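Local coordinates for uncharacterized protein (Cricetid herpesvirus 2, PDB 4ZKQ) that binds chemokines and probably acts as a viral decoy receptor that keeps these signals from reaching their host receptors, at residues T70-L75 with L147-V152; T108-N113 with M259-L264; R220-E225 with E390-Y395; Y293-D298 with M359-D364. All blocks are in the same frame, centred on the assembly; numbering follows the deposited sequence.

Contact 1. Residues T70-L75 with L147-V152; sequences TAVLPL and LAVLRV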
# COMPACT_ATOMS: atom_id res chain seq x y z
N THR A 70 -0.12 -4.15 -21.20
CA THR A 70 -0.11 -4.64 -19.83
C THR A 70 0.29 -3.57 -18.82
O THR A 70 1.32 -2.92 -19.00
CB THR A 70 0.85 -5.83 -19.70
OG1 THR A 70 0.52 -6.82 -20.68
CG2 THR A 70 0.79 -6.44 -18.30
N ALA A 71 -0.52 -3.41 -17.77
CA ALA A 71 -0.19 -2.54 -16.65
C ALA A 71 0.01 -3.38 -15.40
O ALA A 71 -0.70 -4.36 -15.18
CB ALA A 71 -1.28 -1.51 -16.43
N VAL A 72 0.99 -3.00 -14.59
CA VAL A 72 1.32 -3.71 -13.37
C VAL A 72 1.29 -2.72 -12.22
O VAL A 72 2.14 -1.84 -12.12
CB VAL A 72 2.70 -4.39 -13.46
CG1 VAL A 72 3.04 -5.09 -12.15
CG2 VAL A 72 2.73 -5.37 -14.62
N LEU A 73 0.29 -2.87 -11.35
CA LEU A 73 0.05 -1.92 -10.27
C LEU A 73 0.29 -2.56 -8.90
O LEU A 73 -0.13 -3.69 -8.66
CB LEU A 73 -1.37 -1.38 -10.36
CG LEU A 73 -1.74 -0.72 -11.68
CD1 LEU A 73 -3.21 -0.40 -11.71
CD2 LEU A 73 -0.93 0.55 -11.90
N PRO A 74 0.98 -1.85 -8.00
CA PRO A 74 1.13 -2.38 -6.65
C PRO A 74 -0.17 -2.22 -5.87
O PRO A 74 -0.82 -1.19 -6.02
CB PRO A 74 2.23 -1.50 -6.06
CG PRO A 74 2.03 -0.18 -6.73
CD PRO A 74 1.60 -0.51 -8.14
N LEU A 75 -0.53 -3.20 -5.05
CA LEU A 75 -1.74 -3.06 -4.24
C LEU A 75 -1.51 -1.99 -3.17
O LEU A 75 -2.45 -1.32 -2.76
CB LEU A 75 -2.17 -4.39 -3.63
CG LEU A 75 -2.64 -5.46 -4.64
CD1 LEU A 75 -3.37 -6.58 -3.92
CD2 LEU A 75 -3.55 -4.90 -5.73
N LEU A 147 0.33 -7.54 -6.41
CA LEU A 147 0.15 -6.75 -7.61
C LEU A 147 -1.20 -7.01 -8.26
O LEU A 147 -1.78 -8.08 -8.11
CB LEU A 147 1.25 -7.06 -8.62
CG LEU A 147 2.68 -7.05 -8.08
CD1 LEU A 147 3.60 -7.57 -9.16
CD2 LEU A 147 3.08 -5.65 -7.64
N ALA A 148 -1.69 -6.00 -8.96
CA ALA A 148 -2.82 -6.15 -9.85
C ALA A 148 -2.29 -5.94 -11.25
O ALA A 148 -1.50 -5.02 -11.48
CB ALA A 148 -3.91 -5.16 -9.54
N VAL A 149 -2.70 -6.80 -12.17
CA VAL A 149 -2.23 -6.74 -13.54
C VAL A 149 -3.43 -6.59 -14.45
O VAL A 149 -4.40 -7.33 -14.32
CB VAL A 149 -1.41 -7.99 -13.92
CG1 VAL A 149 -0.86 -7.87 -15.33
CG2 VAL A 149 -0.28 -8.20 -12.94
N LEU A 150 -3.37 -5.61 -15.33
CA LEU A 150 -4.43 -5.38 -16.30
C LEU A 150 -3.90 -5.66 -17.69
O LEU A 150 -2.76 -5.31 -18.00
CB LEU A 150 -4.95 -3.95 -16.23
CG LEU A 150 -5.61 -3.53 -14.91
CD1 LEU A 150 -4.55 -3.05 -13.93
CD2 LEU A 150 -6.63 -2.46 -15.17
N ARG A 151 -4.72 -6.31 -18.51
CA ARG A 151 -4.33 -6.64 -19.88
C ARG A 151 -5.45 -6.32 -20.85
O ARG A 151 -6.62 -6.59 -20.58
CB ARG A 151 -3.91 -8.11 -19.98
CG ARG A 151 -2.49 -8.33 -19.49
CD ARG A 151 -2.09 -9.79 -19.44
NE ARG A 151 -2.07 -10.42 -20.76
CZ ARG A 151 -1.06 -10.32 -21.62
NH1 ARG A 151 0.01 -9.60 -21.34
NH2 ARG A 151 -1.15 -10.95 -22.79
N VAL A 152 -5.08 -5.71 -21.97
CA VAL A 152 -6.04 -5.30 -22.98
C VAL A 152 -5.33 -5.32 -24.35
O VAL A 152 -4.14 -5.02 -24.43
CB VAL A 152 -6.63 -3.91 -22.64
CG1 VAL A 152 -5.55 -2.82 -22.70
CG2 VAL A 152 -7.80 -3.57 -23.54

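Contact 2. Residues T108-N113 with M259-L264; sequences TVFGPN and MVYVHL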
# COMPACT_ATOMS: atom_id res chain seq x y z
N THR A 108 -8.88 -8.15 -19.37
CA THR A 108 -8.77 -9.08 -18.26
C THR A 108 -7.85 -8.51 -17.18
O THR A 108 -7.01 -7.64 -17.44
CB THR A 108 -8.25 -10.45 -18.70
OG1 THR A 108 -6.93 -10.31 -19.25
CG2 THR A 108 -9.18 -11.07 -19.75
N VAL A 109 -8.03 -9.00 -15.96
CA VAL A 109 -7.18 -8.61 -14.86
C VAL A 109 -6.91 -9.81 -13.99
O VAL A 109 -7.69 -10.76 -13.97
CB VAL A 109 -7.81 -7.49 -13.99
CG1 VAL A 109 -8.24 -6.32 -14.84
CG2 VAL A 109 -9.00 -8.01 -13.19
N PHE A 110 -5.80 -9.79 -13.27
CA PHE A 110 -5.57 -10.76 -12.23
C PHE A 110 -4.80 -10.14 -11.08
O PHE A 110 -4.26 -9.04 -11.19
CB PHE A 110 -4.85 -12.01 -12.76
CG PHE A 110 -3.54 -11.73 -13.46
CD1 PHE A 110 -3.51 -11.36 -14.79
CD2 PHE A 110 -2.34 -11.90 -12.79
CE1 PHE A 110 -2.31 -11.13 -15.43
CE2 PHE A 110 -1.13 -11.67 -13.43
CZ PHE A 110 -1.12 -11.28 -14.76
N GLY A 111 -4.78 -10.85 -9.97
CA GLY A 111 -4.09 -10.38 -8.79
C GLY A 111 -4.01 -11.53 -7.82
O GLY A 111 -4.36 -12.66 -8.16
N PRO A 112 -3.55 -11.25 -6.59
CA PRO A 112 -3.47 -12.34 -5.63
C PRO A 112 -4.85 -12.87 -5.28
O PRO A 112 -5.75 -12.08 -4.97
CB PRO A 112 -2.79 -11.69 -4.43
CG PRO A 112 -3.26 -10.25 -4.51
CD PRO A 112 -3.28 -9.94 -5.97
N ASN A 113 -5.00 -14.18 -5.33
CA ASN A 113 -6.22 -14.89 -4.97
C ASN A 113 -7.27 -14.86 -6.08
O ASN A 113 -8.38 -15.36 -5.88
CB ASN A 113 -6.84 -14.32 -3.68
CG ASN A 113 -7.68 -15.35 -2.92
OD1 ASN A 113 -7.30 -16.51 -2.81
ND2 ASN A 113 -8.82 -14.92 -2.38
N MET A 259 -2.79 -16.02 -17.31
CA MET A 259 -1.53 -15.41 -16.93
C MET A 259 -1.46 -15.21 -15.42
O MET A 259 -2.46 -14.92 -14.76
CB MET A 259 -1.32 -14.07 -17.64
CG MET A 259 0.07 -13.50 -17.40
SD MET A 259 0.43 -12.05 -18.40
CE MET A 259 0.36 -12.77 -20.04
N VAL A 260 -0.25 -15.37 -14.90
CA VAL A 260 0.05 -15.17 -13.49
C VAL A 260 1.28 -14.30 -13.35
O VAL A 260 1.92 -13.97 -14.35
CB VAL A 260 0.31 -16.51 -12.77
CG1 VAL A 260 -0.91 -17.38 -12.83
CG2 VAL A 260 1.51 -17.21 -13.40
N TYR A 261 1.63 -13.96 -12.11
CA TYR A 261 2.90 -13.31 -11.85
C TYR A 261 3.62 -14.02 -10.71
O TYR A 261 3.00 -14.72 -9.90
CB TYR A 261 2.73 -11.82 -11.52
CG TYR A 261 2.13 -11.49 -10.17
CD1 TYR A 261 2.88 -11.59 -9.01
CD2 TYR A 261 0.81 -11.05 -10.05
CE1 TYR A 261 2.35 -11.29 -7.78
CE2 TYR A 261 0.27 -10.75 -8.82
CZ TYR A 261 1.04 -10.87 -7.69
OH TYR A 261 0.51 -10.56 -6.46
N VAL A 262 4.93 -13.84 -10.68
CA VAL A 262 5.77 -14.27 -9.57
C VAL A 262 6.69 -13.12 -9.20
O VAL A 262 7.18 -12.42 -10.09
CB VAL A 262 6.60 -15.53 -9.93
CG1 VAL A 262 7.60 -15.85 -8.84
CG2 VAL A 262 5.68 -16.72 -10.16
N HIS A 263 6.91 -12.91 -7.91
CA HIS A 263 7.89 -11.94 -7.43
C HIS A 263 9.31 -12.48 -7.63
O HIS A 263 9.58 -13.63 -7.30
CB HIS A 263 7.68 -11.62 -5.95
CG HIS A 263 6.37 -10.98 -5.64
ND1 HIS A 263 6.02 -9.72 -6.11
CD2 HIS A 263 5.32 -11.40 -4.90
CE1 HIS A 263 4.82 -9.41 -5.68
NE2 HIS A 263 4.36 -10.42 -4.94
N LEU A 264 10.20 -11.64 -8.14
CA LEU A 264 11.61 -12.00 -8.27
C LEU A 264 12.46 -11.24 -7.25
O LEU A 264 12.09 -10.15 -6.81
CB LEU A 264 12.11 -11.71 -9.69
CG LEU A 264 11.35 -12.42 -10.81
CD1 LEU A 264 11.83 -11.91 -12.16
CD2 LEU A 264 11.50 -13.93 -10.71

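Contact 3. Residues R220-E225 with E390-Y395; sequences RLYCGE and EGREYY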
# COMPACT_ATOMS: atom_id res chain seq x y z
N ARG A 220 11.93 9.50 6.98
CA ARG A 220 12.97 9.18 7.95
C ARG A 220 12.59 7.90 8.66
O ARG A 220 11.41 7.63 8.91
CB ARG A 220 13.15 10.32 8.96
CG ARG A 220 13.92 11.49 8.38
CD ARG A 220 14.01 12.65 9.34
NE ARG A 220 12.74 13.37 9.45
CZ ARG A 220 12.60 14.55 10.04
NH1 ARG A 220 13.65 15.17 10.56
NH2 ARG A 220 11.40 15.12 10.10
N LEU A 221 13.60 7.08 8.94
CA LEU A 221 13.41 5.82 9.64
C LEU A 221 14.28 5.80 10.88
O LEU A 221 15.47 6.10 10.80
CB LEU A 221 13.74 4.64 8.73
CG LEU A 221 13.63 3.26 9.38
CD1 LEU A 221 12.21 3.00 9.90
CD2 LEU A 221 14.05 2.19 8.40
N TYR A 222 13.67 5.46 12.00
CA TYR A 222 14.35 5.42 13.29
C TYR A 222 14.24 4.06 13.94
O TYR A 222 13.32 3.29 13.67
CB TYR A 222 13.76 6.44 14.26
CG TYR A 222 13.72 7.87 13.81
CD1 TYR A 222 12.75 8.32 12.93
CD2 TYR A 222 14.63 8.80 14.31
CE1 TYR A 222 12.70 9.64 12.53
CE2 TYR A 222 14.58 10.12 13.93
CZ TYR A 222 13.62 10.54 13.04
OH TYR A 222 13.58 11.85 12.65
N CYS A 223 15.19 3.77 14.82
CA CYS A 223 15.04 2.70 15.80
C CYS A 223 15.09 3.40 17.14
O CYS A 223 16.14 3.91 17.54
CB CYS A 223 16.11 1.61 15.66
SG CYS A 223 17.81 2.22 15.69
N GLY A 224 13.94 3.48 17.79
CA GLY A 224 13.81 4.34 18.95
C GLY A 224 13.98 5.78 18.50
O GLY A 224 13.14 6.31 17.77
N GLU A 225 15.09 6.38 18.91
CA GLU A 225 15.39 7.77 18.57
C GLU A 225 16.74 7.89 17.85
O GLU A 225 17.28 8.99 17.70
CB GLU A 225 15.36 8.63 19.84
CG GLU A 225 13.95 8.77 20.45
CD GLU A 225 13.92 9.56 21.75
OE1 GLU A 225 14.16 8.96 22.82
OE2 GLU A 225 13.65 10.78 21.71
N GLU A 390 7.49 9.43 8.98
CA GLU A 390 8.43 8.98 10.01
C GLU A 390 8.10 7.55 10.36
O GLU A 390 6.99 7.27 10.81
CB GLU A 390 8.33 9.84 11.27
CG GLU A 390 8.98 11.19 11.19
CD GLU A 390 8.76 12.01 12.45
OE1 GLU A 390 8.31 11.43 13.46
OE2 GLU A 390 9.02 13.23 12.43
N GLY A 391 9.06 6.65 10.16
CA GLY A 391 8.93 5.28 10.61
C GLY A 391 9.81 5.05 11.82
O GLY A 391 10.91 5.60 11.91
N ARG A 392 9.32 4.25 12.76
CA ARG A 392 10.04 3.95 13.98
C ARG A 392 9.91 2.48 14.33
O ARG A 392 8.81 1.98 14.53
CB ARG A 392 9.53 4.82 15.13
CG ARG A 392 9.78 6.29 14.89
CD ARG A 392 9.36 7.16 16.05
NE ARG A 392 9.37 8.57 15.67
CZ ARG A 392 10.41 9.39 15.82
NH1 ARG A 392 11.55 8.96 16.36
NH2 ARG A 392 10.31 10.65 15.43
N GLU A 393 11.05 1.80 14.38
CA GLU A 393 11.09 0.40 14.76
C GLU A 393 11.37 0.29 16.24
O GLU A 393 12.18 1.05 16.79
CB GLU A 393 12.17 -0.35 13.95
CG GLU A 393 11.86 -0.45 12.46
CD GLU A 393 12.93 -1.18 11.67
OE1 GLU A 393 13.72 -1.94 12.27
OE2 GLU A 393 12.98 -0.98 10.44
N TYR A 394 10.69 -0.65 16.89
CA TYR A 394 10.89 -0.93 18.30
C TYR A 394 11.15 -2.41 18.49
O TYR A 394 10.40 -3.26 17.98
CB TYR A 394 9.68 -0.49 19.13
CG TYR A 394 9.43 0.99 19.09
CD1 TYR A 394 10.03 1.83 20.01
CD2 TYR A 394 8.60 1.56 18.13
CE1 TYR A 394 9.82 3.18 19.99
CE2 TYR A 394 8.38 2.92 18.10
CZ TYR A 394 9.00 3.73 19.04
OH TYR A 394 8.82 5.09 19.04
N TYR A 395 12.24 -2.72 19.19
CA TYR A 395 12.64 -4.09 19.47
C TYR A 395 12.35 -4.37 20.94
O TYR A 395 12.92 -3.74 21.83
CB TYR A 395 14.12 -4.31 19.14
CG TYR A 395 14.50 -3.74 17.79
CD1 TYR A 395 13.77 -4.07 16.66
CD2 TYR A 395 15.56 -2.86 17.66
CE1 TYR A 395 14.09 -3.54 15.43
CE2 TYR A 395 15.89 -2.33 16.43
CZ TYR A 395 15.15 -2.68 15.32
OH TYR A 395 15.47 -2.15 14.08
O HOH W 1 8.86 14.21 9.88
O HOH W 2 12.38 13.10 15.63

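Contact 4. Residues Y293-D298 with M359-D364; sequences YTFYTD and MTVRLD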
# COMPACT_ATOMS: atom_id res chain seq x y z
N TYR A 293 6.88 4.26 25.00
CA TYR A 293 7.93 4.97 24.28
C TYR A 293 7.47 6.39 23.99
O TYR A 293 6.31 6.60 23.64
CB TYR A 293 8.27 4.28 22.96
CG TYR A 293 8.60 2.81 23.07
CD1 TYR A 293 9.87 2.39 23.44
CD2 TYR A 293 7.66 1.85 22.76
CE1 TYR A 293 10.18 1.05 23.52
CE2 TYR A 293 7.96 0.50 22.84
CZ TYR A 293 9.22 0.11 23.22
OH TYR A 293 9.52 -1.22 23.29
N THR A 294 8.37 7.35 24.13
CA THR A 294 8.08 8.72 23.75
C THR A 294 9.16 9.27 22.85
O THR A 294 10.31 8.83 22.89
CB THR A 294 7.92 9.63 24.99
OG1 THR A 294 9.18 9.76 25.65
CG2 THR A 294 6.90 9.05 25.95
N PHE A 295 8.78 10.22 22.01
CA PHE A 295 9.71 10.90 21.14
C PHE A 295 9.14 12.25 20.73
O PHE A 295 7.92 12.45 20.75
CB PHE A 295 10.03 10.06 19.90
CG PHE A 295 8.81 9.68 19.10
CD1 PHE A 295 8.32 10.51 18.10
CD2 PHE A 295 8.16 8.48 19.33
CE1 PHE A 295 7.20 10.15 17.37
CE2 PHE A 295 7.04 8.12 18.60
CZ PHE A 295 6.57 8.95 17.62
N TYR A 296 10.03 13.16 20.38
CA TYR A 296 9.65 14.46 19.83
C TYR A 296 9.55 14.35 18.31
O TYR A 296 10.30 13.60 17.68
CB TYR A 296 10.68 15.52 20.23
CG TYR A 296 10.69 16.76 19.35
CD1 TYR A 296 11.45 16.80 18.19
CD2 TYR A 296 9.96 17.89 19.70
CE1 TYR A 296 11.47 17.93 17.39
CE2 TYR A 296 9.97 19.02 18.90
CZ TYR A 296 10.73 19.04 17.75
OH TYR A 296 10.74 20.16 16.95
N THR A 297 8.61 15.09 17.73
CA THR A 297 8.49 15.16 16.28
C THR A 297 7.91 16.50 15.85
O THR A 297 7.07 17.07 16.55
CB THR A 297 7.61 14.02 15.72
OG1 THR A 297 7.44 14.18 14.31
CG2 THR A 297 6.25 14.01 16.40
N ASP A 298 8.37 17.01 14.71
CA ASP A 298 7.82 18.22 14.12
C ASP A 298 6.81 17.87 13.03
O ASP A 298 6.42 18.73 12.24
CB ASP A 298 8.93 19.09 13.53
CG ASP A 298 9.68 18.41 12.41
OD1 ASP A 298 9.68 17.16 12.36
OD2 ASP A 298 10.28 19.11 11.57
N MET A 359 5.13 18.71 21.85
CA MET A 359 5.33 18.07 20.56
C MET A 359 5.92 16.68 20.77
O MET A 359 6.90 16.29 20.13
CB MET A 359 6.24 18.92 19.66
CG MET A 359 5.63 20.27 19.31
SD MET A 359 6.85 21.49 18.80
CE MET A 359 7.28 20.92 17.16
N THR A 360 5.32 15.95 21.70
CA THR A 360 5.78 14.63 22.09
C THR A 360 4.70 13.59 21.83
O THR A 360 3.56 13.74 22.26
CB THR A 360 6.17 14.59 23.58
OG1 THR A 360 7.15 15.59 23.84
CG2 THR A 360 6.74 13.22 23.96
N VAL A 361 5.08 12.55 21.11
CA VAL A 361 4.21 11.40 20.91
C VAL A 361 4.53 10.38 21.98
O VAL A 361 5.69 10.22 22.36
CB VAL A 361 4.39 10.77 19.52
CG1 VAL A 361 3.56 9.50 19.37
CG2 VAL A 361 4.02 11.75 18.44
N ARG A 362 3.50 9.69 22.44
CA ARG A 362 3.68 8.55 23.32
C ARG A 362 2.98 7.33 22.72
O ARG A 362 1.78 7.36 22.42
CB ARG A 362 3.15 8.85 24.72
CG ARG A 362 3.16 7.64 25.65
CD ARG A 362 2.79 8.02 27.08
NE ARG A 362 2.53 6.85 27.91
CZ ARG A 362 2.47 6.86 29.24
NH1 ARG A 362 2.66 7.99 29.91
NH2 ARG A 362 2.22 5.74 29.90
N LEU A 363 3.76 6.27 22.54
CA LEU A 363 3.26 4.97 22.14
C LEU A 363 3.30 3.99 23.30
O LEU A 363 4.37 3.71 23.84
CB LEU A 363 4.07 4.41 20.97
CG LEU A 363 3.72 3.00 20.50
CD1 LEU A 363 2.33 2.96 19.89
CD2 LEU A 363 4.75 2.49 19.52
N ASP A 364 2.14 3.46 23.68
CA ASP A 364 2.06 2.42 24.69
C ASP A 364 1.83 1.08 24.02
O ASP A 364 0.96 0.94 23.17
CB ASP A 364 0.93 2.70 25.69
CG ASP A 364 1.11 4.02 26.40
OD1 ASP A 364 2.25 4.32 26.82
OD2 ASP A 364 0.12 4.76 26.53

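Contact 1. Residues T70-L75 with L147-V152
The guanidinium of Arg151, the flat group here, meets Thr70 obliquely, with NH1 of Arg151 2.9 Å from OG1 of Thr70. Both groups have further partners: NH1 and NH2 of Arg151 bond to the carbonyls of Leu65 and Leu66, and OG1 of Thr70 bonds to Lys68 O. The backbones run antiparallel, with Ala71 and Leu150 as one hydrogen-bonded pair (Ala71 N to Leu150 O 2.9 Å) and Leu73 and Ala148 as the next, whose Leu73 N to Ala148 O bond is 2.8 Å and almost straight at 175°. Strands 68-74 and 147-152 are the two middle strands of a four-stranded antiparallel sheet edged by 63-65 and 108-111. The face with Thr70, Val72, Leu147 and Val149 turns to strand 233-244, where Leu147 touches Leu238 and Thr240. On it CG2 of Thr70 lies 3.7 Å from CG1 of Val149, and CG1 of Val72 3.9 Å from CD1 of Leu147. On the other face, Leu150, its CG anti to the carbonyl carbon (chi1 -63°), brings CD1 to 3.7 Å from CD1 of Leu73. Past the strand end, CD2 of Leu75 reaches back to CB of Ala148, 3.8 Å away.

Contact 2. Residues T108-N113 with M259-L264
The hydroxyl of Tyr261 accepts a hydrogen bond from the backbone N of Leu147 while it rests against the Pro112 ring, with OH of Tyr261 3.9 Å from CD of Pro112. No hydrogen bond joins 108-113 directly to 259-264; instead Glu116 bridges them, OE1 taking Met259 N and OE2 bonding to Thr108 OG1. The centre of the contact is the buried Phe110 ring. Its CG stands between the backbone N and the carbonyl carbon (chi1 56°), and the side chain projects toward strand 260-263. One ring face receives the carbonyl of Met259, whose O sits 3.4 Å above the ring plane, over the centre. At the rim, CZ of Phe110 packs 3.6 Å from CG of Met259. The sulfur approaches obliquely, SD of Met259 being 5.1 Å from the Phe110 ring centroid in a Met-aromatic contact. The same ring also meets Tyr261: CE2 of Phe110 lies near the plane of the tyrosine ring, at its edge, 3.9 Å from CD2 of Tyr261. Gly111 CA approaches that edge too. With strand axes 7.6 Å apart at 34° and no backbone ladder, this is side-chain packing of one beta-sheet on another: edge strand 108-111 of the four-stranded sheet rests on strand 260-263, which pairs with 233-244 in the large mixed sheet.

Contact 3. Residues R220-E225 with E390-Y395
Tyr222 and Arg392 lie side by side and point the same way, the guanidinium flat on one face of the phenol ring with centres 4.0 Å apart and planes at 18°. The geometry is both a stack and a cation-pi contact. Arg392 is extended from CG to NE, which carries the guanidinium out to the ring; there NH1 of Arg392 sits 3.5 Å from CG of Tyr222, over the face but offset toward the rim. Phe295 makes a second cation-pi contact with the same guanidinium. In the guanidinium plane, NH1 of Arg392 makes a weak 3.4 Å bond to Gly224 O; NH2 of Arg392 gives a 2.9 Å salt-bridging bond to OE1 of Glu390, somewhat out of that plane and from above the carboxylate. Arg220 bends at chi3 (-73°), which sets its NE off the line of the chain; the side chain lies beside extended Glu390, pointing the same way. Their charges stay 3.8 Å apart (NH2 of Arg220 to OE2 of Glu390), a long ion pair without a pointing N-H, but one water bonds to both atoms. On the other face, CD2 of Leu221 lies 3.9 Å from OE2 of Glu393, while Cys223, disulfide-bonded to Cys278, touches the Tyr395 ring through CB. Parallel backbone bonds, among them Gly391 N to Arg220 O at 2.8 Å, unite strands 206-223 and 388-395. Glu390 is bonded to Arg392 and more distantly paired with Arg220 through charge and water; with the Thr297 hydrogen bond at OE2 this would tend to keep the acid ionised.

Contact 4. Residues Y293-D298 with M359-D364
Phe295 and Val361 form the tight side of this antiparallel pairing: with CG between the backbone N and the carbonyl carbon (chi1 57°), the Phe295 ring lies alongside Val361, whose CB sits over one ring face, 3.8 Å from the centroid, in a CH-pi contact. CG2 of Val361 also reaches CG2 of Thr297, 3.8 Å away. Tyr293 and Leu363 share this buried face more loosely, CD2 to CD2 at 4.4 Å, though their backbones are joined by two hydrogen bonds, Tyr293 N to Leu363 O being 2.8 Å. The opposite face, carrying Thr294, Tyr296, Thr360 and Arg362, is the solvent side. There the contacts are thin: CG2 of Thr294 lies 4.0 Å from CB of Arg362, and the extended Arg362 turns its NE to OD1 of Asp364, on the syn lone pair, rather than across the strands. Beyond the end of strand 290-296, just before strand 360-366 begins, Met359 bends at chi3 (74°), bringing CE to 3.5 Å from OH of exposed Tyr296, with SD obliquely beside the ring in a Met-aromatic contact. Met359 O accepts a 3.2 Å bond from Thr297 N. Met359 has positive phi and, with Thr360, makes a G1 beta bulge against strand 350-355. That strand flanks 360-366 on its other side, where Arg351 binds Asp364 OD2 and Leu352 touches Val361. Leu381 and Met383 of strand 378-384 pack on Phe295, while Tyr394 of strand 388-395 meets the Tyr293 ring and touches Leu363.

Overall arrangement
The four contacts form two clusters on opposite sides of the chain's centre. Contact 1 and the 108-113 half of contact 2 lie in one sheet, the two contacts having centres 8 Å apart: strand 147-152 hydrogen-bonds to 108-111, and 108-111 then rests on 259-264. Contacts 3 and 4, 11 Å apart centre to centre, belong to different sheets whose faces meet; contact 4 is nested within the loop that contact 3 closes. Contacts 2 and 3 lie about 33 Å apart centre to centre, yet both reach the same large mixed sheet. A bound N-acetylglucosamine lies about 6 Å from the Arg151 side chain and about 7 Å from that of Met259, placing sugar beside the first cluster.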